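Local structure of haemagglutinin I (Physarum polycephalum, 3A5P) at residues S25-R30 with F42-P47; T35-I40 with L98-L103; S53-V58 with A65-Y70; G74-T79 with I88-G93. The protein probably binds carbohydrate as a lectin that agglutinates blood cells, its small all-beta subunit resembling a minimal recognition domain of the legume lectin fold. One frame throughout, in Å; residues are numbered along the deposited sequence.

Contact 1: S25-R30 with F42-P47; sequences SSTVPR and FSEIGP
Arg30 and Phe42 pair as antiparallel strand neighbours, and their backbones carry the tight half of this contact. Arg30 N donates to Phe42 O at 2.8 Å with an N-H...O angle of 164°, and Phe42 N returns the bond to Arg30 O. That same carbonyl O of Arg30 also lies at the edge of the Phe42 ring, 3.6 Å from CD2. Just before the pair, Pro29 turns its CA to Phe42 O in a CA-H...O contact of 3.2 Å, while Pro29 CG rests on Ser43 CB at 4.0 Å. The Arg30 side chain doubles back on its own segment: NE donates to Val28 O at 2.7 Å, nearly in the guanidinium plane, and a weak bond from NH2 reaches the same oxygen. Trp3 holds the guanidinium from beyond, by a cation-pi contact and a hydrogen bond from NH2 to its carbonyl. Toward solvent the two segments diverge and water enters. One molecule donates to Thr27 O and accepts from Glu44 N. Nearby, the carboxylate of Glu44 meets Thr27 obliquely, OE1 standing 3.6 Å from Thr27 CB, while OE2 takes a hydrogen bond from the indole NE1 of Trp3. Here two neighbouring strands of the five-stranded antiparallel sheet separate into loops, in a beta sandwich resembling the legume lectin fold.

Contact 2: T35-I40 with L98-L103; sequences TGYAPI and LTLKKL
A single beta bridge, Tyr37 with Lys102, ties the connection between strands 30-34 and 40-43 to the C-terminal tail, joining the two sheets of the sandwich at their margin. Two backbone bonds flank it: Leu103 N donates to Gly36 O almost straight (173°), and Ala38 N donates to Lys101 O at 2.9 Å. Around this bridge the phenol of Tyr37 is gripped by two residues of the tail. Its CG stands beside its own backbone N (chi1 -59°), and Leu100 crosses the ring at about a right angle. Leu100 CD1 lies over one face, 4.1 Å from the ring centroid in a CH-pi contact, while Leu100 CB presses on Tyr37 CD1 at 3.4 Å. Lys102 runs side by side with the ring, its extended chain pointing the same way, with CG 3.4 Å from Tyr37 CE1. The aliphatic part of the lysine thus lines the aromatic side chain. Leu103 CD2 packs on Ala38 CB at 3.8 Å, and this pair also meets the second subunit, Leu103 touching His59 and Ala38 touching Asp62 of that chain. Where the backbones part, a water donates to Ala38 O and accepts from Lys101 N. The ammonium of Lys101 leads away to Asn60 O and to Asp63, and also forms a salt bridge with Asp62 of the second subunit. Ile40 CD1 meets Leu100 CD2 at 3.7 Å and Leu98 CD1 at 4.1 Å. From there Leu98 packs on Val86 and Ile88 of strand 85-89, and Ile40 and Leu98 both reach Val58 of strand 54-60.

Contact 3: S53-V58 with A65-Y70; sequences SWYITV and AFQLGY
Trp54 CB sits over one face of the Tyr70 ring, 3.4 Å from its centroid, in a CH-pi contact offset toward the rim. Tyr70 CG stands between its backbone N and carbonyl carbon, and the ring there receives Trp54 CB. The indole itself meets the phenol obliquely, with planes 45° apart, and Ile56 CG1 approaches Tyr70 CE2 at 3.7 Å. A water donating to Tyr55 O accepts from Tyr70 OH, which is bonded to Val2 N as well. On this same face Val58 CG2 touches Leu68 CD1 at 3.9 Å and Phe66 CE1 at 4.0 Å. These side chains stand on the backbone of an antiparallel beta hairpin, strands 54-60 and 63-70, at the edge of the five-stranded sheet. Leu68 N donates to Ile56 O at 2.7 Å, almost straight at 177°. At the far end Ala65 and Phe66 both face Val58 in a classic beta bulge: Val58 O accepts from Ala65 N at 2.8 Å and only weakly from Phe66 N. The other face is polar. Gln67 NE2 donates to Thr57 OG1 at 3.1 Å, an oxygen also hydrogen-bonded to Ile45 O, and the Gln67 amide lies against Tyr55, ring and amide planes 29° apart. Loop residues fix this amide: NE2 also donates to Pro47 O, while OE1 accepts from the backbone N of Thr49 and Val50. Tyr55 OH is bonded to Glu44 O.

Contact 4: G74-T79 with I88-G93; sequences GVATAT and ISTGFG
Ile88 turns CG1 beside its own backbone N (chi1 -53°), and this branch meets Ala78 CB at 4.0 Å. Thr90 likewise carries CG2 beside its backbone N, with OG1 between the N and the carbonyl carbon, and that methyl approaches Ala76 CB at 4.2 Å. These contacts belong to the antiparallel beta hairpin of strands 74-81 and 85-89, two central strands of the four-stranded sheet. Thr77 and Ser89 form its hydrogen-bonded pair. Thr77 N donates to Ser89 O at 2.8 Å and 175°, close to the line of the carbonyl bond, and Ser89 N answers to Thr77 O. Ala78 and Ile88 make the next, non-hydrogen-bonded pair. Backbone CA-H...O contacts fill in between these bonds, as where Thr90 CA approaches Val75 O at 3.3 Å. With small alanines as partners, Ile88 reaches into the sandwich interior, packing on Val58, Phe66 and Leu68 of the opposing sheet, while Ala76 lies on Ile56 and Leu68. The other face bears Thr77 and Ser89, both partly exposed. Beyond Ser89 the strand gives way to two overlapping ST turns: Ser89 OG accepts from Gly91 N, and Thr90 OG1 from Phe92 N at 3.3 Å. Thr90 OG1 is also hydrogen-bonded to Gly69 O, which ties the turn to the facing strand 63-70. Where the strands separate, one water accepts from Val75 N at 2.9 Å and donates to Thr90 O at 2.8 Å.

How the contacts relate
Contacts 1 and 3 share one sheet, where Ser43 O and Thr57 N join neighbouring strands; contact 4 lies in the facing sheet and contact 2 bridges the two. All are partly buried, but the centres of contacts 3 and 4 lie about 9 and 8 Å from the chain's centre, those of 1 and 2 about 10 and 12 Å. Side chains meeting between the sheets are mostly apolar, as where Phe42 reaches Ala76 and Ile88; Gly69 O with Thr90 OG1 is a polar exception. Water joins backbone to backbone in contacts 1, 2 and 4, but backbone to a hydroxyl in contact 3. Contacts 1 and 2 alone touch the second subunit.

Contact 1: S25-R30 with F42-P47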
loop_
_atom_site.group_PDB
_atom_site.type_symbol
_atom_site.label_atom_id
_atom_site.label_comp_id
_atom_site.label_asym_id
_atom_site.label_seq_id
_atom_site.Cartn_x
_atom_site.Cartn_y
_atom_site.Cartn_z
ATOM N N SER A 25 13.350 -11.203 5.161
ATOM C CA SER A 25 14.530 -10.382 4.946
ATOM C C SER A 25 14.925 -10.583 3.482
ATOM O O SER A 25 15.399 -11.649 3.104
ATOM C CB SER A 25 15.655 -10.781 5.908
ATOM O OG SER A 25 15.292 -10.499 7.251
ATOM N N SER A 26 14.704 -9.558 2.668
ATOM C CA SER A 26 14.667 -9.729 1.224
ATOM C C SER A 26 15.023 -8.444 0.494
ATOM O O SER A 26 15.363 -7.448 1.123
ATOM C CB SER A 26 13.229 -10.171 0.844
ATOM O OG SER A 26 13.063 -10.376 -0.554
ATOM N N THR A 27 14.935 -8.487 -0.839
ATOM C CA THR A 27 15.042 -7.298 -1.703
ATOM C C THR A 27 13.676 -6.717 -2.110
ATOM O O THR A 27 13.610 -5.576 -2.569
ATOM C CB THR A 27 15.731 -7.673 -3.026
ATOM O OG1 THR A 27 14.990 -8.740 -3.635
ATOM C CG2 THR A 27 17.136 -8.148 -2.776
ATOM N N VAL A 28 12.608 -7.505 -1.947
ATOM C CA VAL A 28 11.280 -7.190 -2.525
ATOM C C VAL A 28 10.645 -6.011 -1.781
ATOM O O VAL A 28 11.001 -5.748 -0.617
ATOM C CB VAL A 28 10.310 -8.419 -2.523
ATOM C CG1 VAL A 28 10.909 -9.622 -3.298
ATOM C CG2 VAL A 28 9.941 -8.856 -1.098
ATOM N N PRO A 29 9.737 -5.274 -2.450
ATOM C CA PRO A 29 9.027 -4.215 -1.725
ATOM C C PRO A 29 8.233 -4.717 -0.511
ATOM O O PRO A 29 7.716 -5.850 -0.508
ATOM C CB PRO A 29 8.074 -3.641 -2.784
ATOM C CG PRO A 29 8.818 -3.906 -4.118
ATOM C CD PRO A 29 9.346 -5.312 -3.880
ATOM N N ARG A 30 8.175 -3.876 0.515
ATOM C CA ARG A 30 7.372 -4.128 1.706
ATOM C C ARG A 30 6.475 -2.922 1.965
ATOM O O ARG A 30 6.861 -1.774 1.708
ATOM C CB ARG A 30 8.284 -4.366 2.924
ATOM C CG ARG A 30 8.372 -5.819 3.414
ATOM C CD ARG A 30 8.831 -6.791 2.337
ATOM N NE ARG A 30 10.197 -6.567 1.865
ATOM C CZ ARG A 30 11.299 -6.960 2.514
ATOM N NH1 ARG A 30 11.204 -7.530 3.707
ATOM N NH2 ARG A 30 12.507 -6.736 1.987
ATOM N N PHE A 42 8.443 0.424 1.205
ATOM C CA PHE A 42 9.886 0.258 1.369
ATOM C C PHE A 42 10.353 -0.561 0.178
ATOM O O PHE A 42 9.792 -1.612 -0.102
ATOM C CB PHE A 42 10.192 -0.535 2.653
ATOM C CG PHE A 42 9.779 0.160 3.917
ATOM C CD1 PHE A 42 10.741 0.755 4.736
ATOM C CD2 PHE A 42 8.437 0.211 4.299
ATOM C CE1 PHE A 42 10.364 1.413 5.920
ATOM C CE2 PHE A 42 8.051 0.873 5.472
ATOM C CZ PHE A 42 9.015 1.461 6.287
ATOM N N SER A 43 11.371 -0.091 -0.528
ATOM C CA SER A 43 11.832 -0.817 -1.725
ATOM C C SER A 43 13.232 -0.387 -2.134
ATOM O O SER A 43 13.778 0.582 -1.595
ATOM C CB SER A 43 10.840 -0.627 -2.897
ATOM O OG SER A 43 10.895 0.693 -3.429
ATOM N N GLU A 44 13.781 -1.094 -3.112
ATOM C CA GLU A 44 15.112 -0.809 -3.625
ATOM C C GLU A 44 15.108 0.111 -4.857
ATOM O O GLU A 44 15.970 -0.011 -5.730
ATOM C CB GLU A 44 15.869 -2.132 -3.848
ATOM C CG GLU A 44 16.094 -2.855 -2.536
ATOM C CD GLU A 44 17.022 -4.061 -2.613
ATOM O OE1 GLU A 44 17.371 -4.511 -3.735
ATOM O OE2 GLU A 44 17.370 -4.587 -1.528
ATOM N N ILE A 45 14.176 1.061 -4.912
ATOM C CA ILE A 45 14.167 2.050 -6.012
ATOM C C ILE A 45 15.360 2.996 -5.882
ATOM O O ILE A 45 15.532 3.650 -4.857
ATOM C CB ILE A 45 12.837 2.832 -6.085
ATOM C CG1 ILE A 45 11.728 1.879 -6.542
ATOM C CG2 ILE A 45 12.945 4.037 -7.055
ATOM C CD1 ILE A 45 10.340 2.407 -6.311
ATOM N N GLY A 46 16.188 3.053 -6.931
ATOM C CA GLY A 46 17.416 3.831 -6.884
ATOM C C GLY A 46 17.319 5.264 -7.380
ATOM O O GLY A 46 16.228 5.766 -7.649
ATOM N N PRO A 47 18.478 5.942 -7.491
ATOM C CA PRO A 47 19.811 5.404 -7.184
ATOM C C PRO A 47 20.135 5.476 -5.688
ATOM O O PRO A 47 19.365 6.058 -4.919
ATOM C CB PRO A 47 20.740 6.340 -7.964
ATOM C CG PRO A 47 20.031 7.657 -7.913
ATOM C CD PRO A 47 18.542 7.346 -7.939
HETATM O O HOH W 1 12.450 -3.475 -3.799
#

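Contact 2: T35-I40 with L98-L103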
loop_
_atom_site.group_PDB
_atom_site.type_symbol
_atom_site.label_atom_id
_atom_site.label_comp_id
_atom_site.label_asym_id
_atom_site.label_seq_id
_atom_site.Cartn_x
_atom_site.Cartn_y
_atom_site.Cartn_z
ATOM N N THR A 35 -4.887 1.679 8.542
ATOM C CA THR A 35 -6.232 1.922 8.037
ATOM C C THR A 35 -6.532 3.413 8.030
ATOM O O THR A 35 -6.351 4.096 9.065
ATOM C CB THR A 35 -7.250 1.201 8.918
ATOM O OG1 THR A 35 -7.070 -0.216 8.780
ATOM C CG2 THR A 35 -8.679 1.607 8.532
ATOM N N GLY A 36 -6.954 3.914 6.864
ATOM C CA GLY A 36 -7.349 5.313 6.710
ATOM C C GLY A 36 -6.252 6.141 6.054
ATOM O O GLY A 36 -6.488 7.278 5.638
ATOM N N TYR A 37 -5.052 5.569 5.965
ATOM C CA TYR A 37 -3.914 6.288 5.413
ATOM C C TYR A 37 -3.305 5.583 4.219
ATOM O O TYR A 37 -3.521 4.388 4.022
ATOM C CB TYR A 37 -2.830 6.437 6.484
ATOM C CG TYR A 37 -3.332 7.188 7.698
ATOM C CD1 TYR A 37 -3.283 8.584 7.736
ATOM C CD2 TYR A 37 -3.883 6.503 8.778
ATOM C CE1 TYR A 37 -3.760 9.291 8.846
ATOM C CE2 TYR A 37 -4.362 7.194 9.904
ATOM C CZ TYR A 37 -4.293 8.585 9.919
ATOM O OH TYR A 37 -4.746 9.284 11.005
ATOM N N ALA A 38 -2.491 6.336 3.470
ATOM C CA ALA A 38 -1.711 5.786 2.356
ATOM C C ALA A 38 -0.625 4.837 2.874
ATOM O O ALA A 38 0.018 5.134 3.898
ATOM C CB ALA A 38 -1.115 6.907 1.531
ATOM N N PRO A 39 -0.437 3.670 2.200
ATOM C CA PRO A 39 0.652 2.777 2.592
ATOM C C PRO A 39 2.007 3.474 2.478
ATOM O O PRO A 39 2.192 4.359 1.630
ATOM C CB PRO A 39 0.562 1.615 1.583
ATOM C CG PRO A 39 -0.898 1.612 1.144
ATOM C CD PRO A 39 -1.247 3.104 1.102
ATOM N N ILE A 40 2.911 3.109 3.373
ATOM C CA ILE A 40 4.311 3.477 3.263
ATOM C C ILE A 40 5.013 2.315 2.561
ATOM O O ILE A 40 4.950 1.191 3.045
ATOM C CB ILE A 40 4.940 3.684 4.666
ATOM C CG1 ILE A 40 4.126 4.697 5.498
ATOM C CG2 ILE A 40 6.470 4.028 4.571
ATOM C CD1 ILE A 40 4.453 4.621 6.972
ATOM N N LEU A 98 8.361 10.836 9.257
ATOM C CA LEU A 98 7.300 11.256 8.344
ATOM C C LEU A 98 5.963 11.246 9.085
ATOM O O LEU A 98 5.847 10.731 10.211
ATOM C CB LEU A 98 7.242 10.352 7.083
ATOM C CG LEU A 98 6.973 8.839 7.261
ATOM C CD1 LEU A 98 5.471 8.521 7.442
ATOM C CD2 LEU A 98 7.547 7.970 6.095
ATOM N N THR A 99 4.963 11.820 8.436
ATOM C CA THR A 99 3.605 11.749 8.942
ATOM C C THR A 99 2.712 11.114 7.914
ATOM O O THR A 99 2.778 11.428 6.706
ATOM C CB THR A 99 3.029 13.113 9.341
ATOM O OG1 THR A 99 3.225 14.052 8.277
ATOM C CG2 THR A 99 3.701 13.604 10.593
ATOM N N LEU A 100 1.897 10.182 8.406
ATOM C CA LEU A 100 0.920 9.458 7.595
ATOM C C LEU A 100 0.023 10.425 6.837
ATOM O O LEU A 100 -0.357 11.476 7.374
ATOM C CB LEU A 100 0.063 8.553 8.489
ATOM C CG LEU A 100 0.816 7.391 9.159
ATOM C CD1 LEU A 100 -0.122 6.574 10.091
ATOM C CD2 LEU A 100 1.511 6.487 8.133
ATOM N N LYS A 101 -0.326 10.059 5.612
ATOM C CA LYS A 101 -1.192 10.884 4.772
ATOM C C LYS A 101 -2.579 10.281 4.721
ATOM O O LYS A 101 -2.749 9.126 4.297
ATOM C CB LYS A 101 -0.604 10.979 3.366
ATOM C CG LYS A 101 0.665 11.780 3.335
ATOM C CD LYS A 101 1.660 11.219 2.333
ATOM C CE LYS A 101 1.235 11.445 0.922
ATOM N NZ LYS A 101 2.432 11.632 0.067
ATOM N N LYS A 102 -3.576 11.050 5.171
ATOM C CA LYS A 102 -4.950 10.561 5.152
ATOM C C LYS A 102 -5.406 10.341 3.724
ATOM O O LYS A 102 -5.109 11.144 2.839
ATOM C CB LYS A 102 -5.917 11.521 5.857
ATOM C CG LYS A 102 -5.875 11.405 7.327
ATOM C CD LYS A 102 -7.150 11.913 7.966
ATOM C CE LYS A 102 -7.019 11.858 9.499
ATOM N NZ LYS A 102 -8.225 12.447 10.181
ATOM N N LEU A 103 -6.104 9.237 3.496
ATOM C CA LEU A 103 -6.779 9.043 2.205
ATOM C C LEU A 103 -8.087 9.833 2.213
ATOM O O LEU A 103 -8.927 9.675 3.098
ATOM C CB LEU A 103 -6.996 7.560 1.891
ATOM C CG LEU A 103 -5.705 6.726 1.838
ATOM C CD1 LEU A 103 -6.049 5.253 1.670
ATOM C CD2 LEU A 103 -4.765 7.196 0.712
HETATM O O HOH W 2 0.767 7.721 4.602
#

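Contact 3: S53-V58 with A65-Y70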
loop_
_atom_site.group_PDB
_atom_site.type_symbol
_atom_site.label_atom_id
_atom_site.label_comp_id
_atom_site.label_asym_id
_atom_site.label_seq_id
_atom_site.Cartn_x
_atom_site.Cartn_y
_atom_site.Cartn_z
ATOM N N SER A 53 26.770 0.878 2.390
ATOM C CA SER A 53 26.852 -0.092 1.282
ATOM C C SER A 53 25.495 -0.335 0.619
ATOM O O SER A 53 25.403 -0.413 -0.614
ATOM C CB SER A 53 27.384 -1.445 1.763
ATOM O OG SER A 53 28.628 -1.329 2.445
ATOM N N TRP A 54 24.450 -0.450 1.455
ATOM C CA TRP A 54 23.112 -0.859 1.001
ATOM C C TRP A 54 22.058 0.150 1.413
ATOM O O TRP A 54 22.261 0.911 2.353
ATOM C CB TRP A 54 22.734 -2.228 1.581
ATOM C CG TRP A 54 23.860 -3.185 1.618
ATOM C CD1 TRP A 54 24.396 -3.781 2.717
ATOM C CD2 TRP A 54 24.624 -3.639 0.497
ATOM N NE1 TRP A 54 25.438 -4.602 2.351
ATOM C CE2 TRP A 54 25.605 -4.524 0.993
ATOM C CE3 TRP A 54 24.566 -3.389 -0.882
ATOM C CZ2 TRP A 54 26.520 -5.164 0.161
ATOM C CZ3 TRP A 54 25.480 -4.019 -1.707
ATOM C CH2 TRP A 54 26.444 -4.898 -1.182
ATOM N N TYR A 55 20.916 0.126 0.725
ATOM C CA TYR A 55 19.899 1.140 0.939
ATOM C C TYR A 55 18.474 0.578 0.863
ATOM O O TYR A 55 18.232 -0.500 0.300
ATOM C CB TYR A 55 20.076 2.314 -0.042
ATOM C CG TYR A 55 19.687 1.967 -1.465
ATOM C CD1 TYR A 55 18.375 2.143 -1.908
ATOM C CD2 TYR A 55 20.625 1.416 -2.355
ATOM C CE1 TYR A 55 17.994 1.790 -3.206
ATOM C CE2 TYR A 55 20.259 1.074 -3.670
ATOM C CZ TYR A 55 18.944 1.257 -4.080
ATOM O OH TYR A 55 18.546 0.938 -5.361
ATOM N N ILE A 56 17.560 1.327 1.475
ATOM C CA ILE A 56 16.119 1.089 1.400
ATOM C C ILE A 56 15.474 2.458 1.159
ATOM O O ILE A 56 15.661 3.391 1.957
ATOM C CB ILE A 56 15.551 0.499 2.715
ATOM C CG1 ILE A 56 16.348 -0.738 3.155
ATOM C CG2 ILE A 56 14.029 0.136 2.516
ATOM C CD1 ILE A 56 16.069 -1.182 4.636
ATOM N N THR A 57 14.728 2.568 0.066
ATOM C CA THR A 57 13.996 3.790 -0.275
ATOM C C THR A 57 12.580 3.727 0.286
ATOM O O THR A 57 11.944 2.675 0.271
ATOM C CB THR A 57 13.956 3.993 -1.775
ATOM O OG1 THR A 57 15.306 4.128 -2.231
ATOM C CG2 THR A 57 13.161 5.246 -2.126
ATOM N N VAL A 58 12.130 4.848 0.829
ATOM C CA VAL A 58 10.818 4.917 1.470
ATOM C C VAL A 58 9.934 5.880 0.692
ATOM O O VAL A 58 10.328 7.040 0.434
ATOM C CB VAL A 58 10.955 5.335 2.950
ATOM C CG1 VAL A 58 9.572 5.433 3.639
ATOM C CG2 VAL A 58 11.845 4.347 3.682
ATOM N N ALA A 65 9.892 9.792 0.293
ATOM C CA ALA A 65 10.068 10.414 1.604
ATOM C C ALA A 65 11.561 10.618 1.910
ATOM O O ALA A 65 12.004 11.751 2.173
ATOM C CB ALA A 65 9.399 9.567 2.682
ATOM N N PHE A 66 12.327 9.531 1.860
ATOM C CA PHE A 66 13.780 9.542 2.120
ATOM C C PHE A 66 14.365 8.178 1.833
ATOM O O PHE A 66 13.624 7.229 1.549
ATOM C CB PHE A 66 14.124 9.960 3.574
ATOM C CG PHE A 66 13.174 9.418 4.625
ATOM C CD1 PHE A 66 13.228 8.074 5.021
ATOM C CD2 PHE A 66 12.216 10.254 5.215
ATOM C CE1 PHE A 66 12.335 7.570 5.995
ATOM C CE2 PHE A 66 11.321 9.760 6.184
ATOM C CZ PHE A 66 11.392 8.417 6.575
ATOM N N GLN A 67 15.686 8.066 1.949
ATOM C CA GLN A 67 16.346 6.792 1.780
ATOM C C GLN A 67 17.132 6.480 3.036
ATOM O O GLN A 67 17.739 7.387 3.641
ATOM C CB GLN A 67 17.277 6.846 0.573
ATOM C CG GLN A 67 17.853 5.499 0.166
ATOM C CD GLN A 67 18.677 5.616 -1.119
ATOM O OE1 GLN A 67 19.895 5.799 -1.062
ATOM N NE2 GLN A 67 18.002 5.567 -2.272
ATOM N N LEU A 68 17.126 5.199 3.405
ATOM C CA LEU A 68 17.832 4.668 4.562
ATOM C C LEU A 68 19.028 3.845 4.080
ATOM O O LEU A 68 18.976 3.242 3.007
ATOM C CB LEU A 68 16.920 3.716 5.326
ATOM C CG LEU A 68 15.444 4.117 5.546
ATOM C CD1 LEU A 68 14.616 2.890 5.924
ATOM C CD2 LEU A 68 15.380 5.159 6.638
ATOM N N GLY A 69 20.077 3.803 4.889
ATOM C CA GLY A 69 21.257 2.984 4.596
ATOM C C GLY A 69 21.459 1.907 5.645
ATOM O O GLY A 69 21.005 2.034 6.808
ATOM N N TYR A 70 22.136 0.842 5.239
ATOM C CA TYR A 70 22.472 -0.230 6.166
ATOM C C TYR A 70 23.713 -1.015 5.734
ATOM O O TYR A 70 24.123 -0.999 4.563
ATOM C CB TYR A 70 21.259 -1.173 6.399
ATOM C CG TYR A 70 20.890 -2.065 5.225
ATOM C CD1 TYR A 70 21.442 -3.349 5.097
ATOM C CD2 TYR A 70 19.990 -1.631 4.232
ATOM C CE1 TYR A 70 21.114 -4.179 4.032
ATOM C CE2 TYR A 70 19.654 -2.467 3.136
ATOM C CZ TYR A 70 20.232 -3.739 3.050
ATOM O OH TYR A 70 19.937 -4.565 1.992
HETATM O O HOH W 3 18.981 -3.056 -0.136
#

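Contact 4: G74-T79 with I88-G93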
loop_
_atom_site.group_PDB
_atom_site.type_symbol
_atom_site.label_atom_id
_atom_site.label_comp_id
_atom_site.label_asym_id
_atom_site.label_seq_id
_atom_site.Cartn_x
_atom_site.Cartn_y
_atom_site.Cartn_z
ATOM N N GLY A 74 19.986 -5.738 6.891
ATOM C CA GLY A 74 19.267 -4.530 7.311
ATOM C C GLY A 74 17.951 -4.787 8.034
ATOM O O GLY A 74 17.245 -5.751 7.742
ATOM N N VAL A 75 17.647 -3.933 9.018
ATOM C CA VAL A 75 16.363 -3.959 9.708
ATOM C C VAL A 75 15.877 -2.520 9.777
ATOM O O VAL A 75 16.451 -1.696 10.490
ATOM C CB VAL A 75 16.470 -4.559 11.147
ATOM C CG1 VAL A 75 15.102 -4.584 11.832
ATOM C CG2 VAL A 75 17.061 -5.957 11.104
ATOM N N ALA A 76 14.855 -2.198 8.985
ATOM C CA ALA A 76 14.246 -0.879 9.070
ATOM C C ALA A 76 13.110 -0.963 10.094
ATOM O O ALA A 76 12.158 -1.729 9.919
ATOM C CB ALA A 76 13.732 -0.426 7.714
ATOM N N THR A 77 13.237 -0.212 11.174
ATOM C CA THR A 77 12.218 -0.237 12.224
ATOM C C THR A 77 11.380 1.030 12.130
ATOM O O THR A 77 11.925 2.134 12.195
ATOM C CB THR A 77 12.860 -0.358 13.624
ATOM O OG1 THR A 77 13.622 -1.574 13.681
ATOM C CG2 THR A 77 11.746 -0.385 14.708
ATOM N N ALA A 78 10.063 0.864 11.969
ATOM C CA ALA A 78 9.134 2.003 11.937
ATOM C C ALA A 78 8.374 2.041 13.249
ATOM O O ALA A 78 7.641 1.091 13.572
ATOM C CB ALA A 78 8.174 1.891 10.752
ATOM N N THR A 79 8.547 3.137 13.991
ATOM C CA THR A 79 7.883 3.317 15.286
ATOM C C THR A 79 6.755 4.335 15.147
ATOM O O THR A 79 6.983 5.489 14.748
ATOM C CB THR A 79 8.874 3.734 16.427
ATOM O OG1 THR A 79 9.929 2.768 16.521
ATOM C CG2 THR A 79 8.143 3.827 17.807
ATOM N N ILE A 88 11.452 6.209 11.415
ATOM C CA ILE A 88 12.043 5.042 10.746
ATOM C C ILE A 88 13.563 5.065 10.848
ATOM O O ILE A 88 14.190 6.065 10.523
ATOM C CB ILE A 88 11.616 4.953 9.258
ATOM C CG1 ILE A 88 10.077 5.016 9.156
ATOM C CG2 ILE A 88 12.159 3.674 8.631
ATOM C CD1 ILE A 88 9.534 5.200 7.740
ATOM N N SER A 89 14.132 3.969 11.334
ATOM C CA SER A 89 15.561 3.900 11.557
ATOM C C SER A 89 16.108 2.525 11.191
ATOM O O SER A 89 15.410 1.517 11.329
ATOM C CB SER A 89 15.873 4.211 13.024
ATOM O OG SER A 89 17.276 4.102 13.236
ATOM N N THR A 90 17.359 2.487 10.735
ATOM C CA THR A 90 18.064 1.219 10.491
ATOM C C THR A 90 19.227 1.020 11.477
ATOM O O THR A 90 19.876 -0.033 11.490
ATOM C CB THR A 90 18.680 1.184 9.077
ATOM O OG1 THR A 90 19.476 2.366 8.905
ATOM C CG2 THR A 90 17.587 1.160 8.000
ATOM N N GLY A 91 19.510 2.040 12.282
ATOM C CA GLY A 91 20.718 2.011 13.117
ATOM C C GLY A 91 21.942 2.570 12.411
ATOM O O GLY A 91 23.035 2.594 12.985
ATOM N N PHE A 92 21.767 3.007 11.164
ATOM C CA PHE A 92 22.834 3.681 10.412
ATOM C C PHE A 92 22.359 5.047 9.980
ATOM O O PHE A 92 21.309 5.179 9.364
ATOM C CB PHE A 92 23.270 2.846 9.203
ATOM C CG PHE A 92 23.765 1.488 9.578
ATOM C CD1 PHE A 92 25.132 1.240 9.725
ATOM C CD2 PHE A 92 22.862 0.448 9.815
ATOM C CE1 PHE A 92 25.580 -0.028 10.104
ATOM C CE2 PHE A 92 23.294 -0.811 10.171
ATOM C CZ PHE A 92 24.659 -1.058 10.323
ATOM N N GLY A 93 23.128 6.068 10.329
ATOM C CA GLY A 93 22.714 7.433 10.096
ATOM C C GLY A 93 21.597 7.760 11.074
ATOM O O GLY A 93 21.317 6.997 11.989
HETATM O O HOH W 4 19.894 -2.231 9.777
#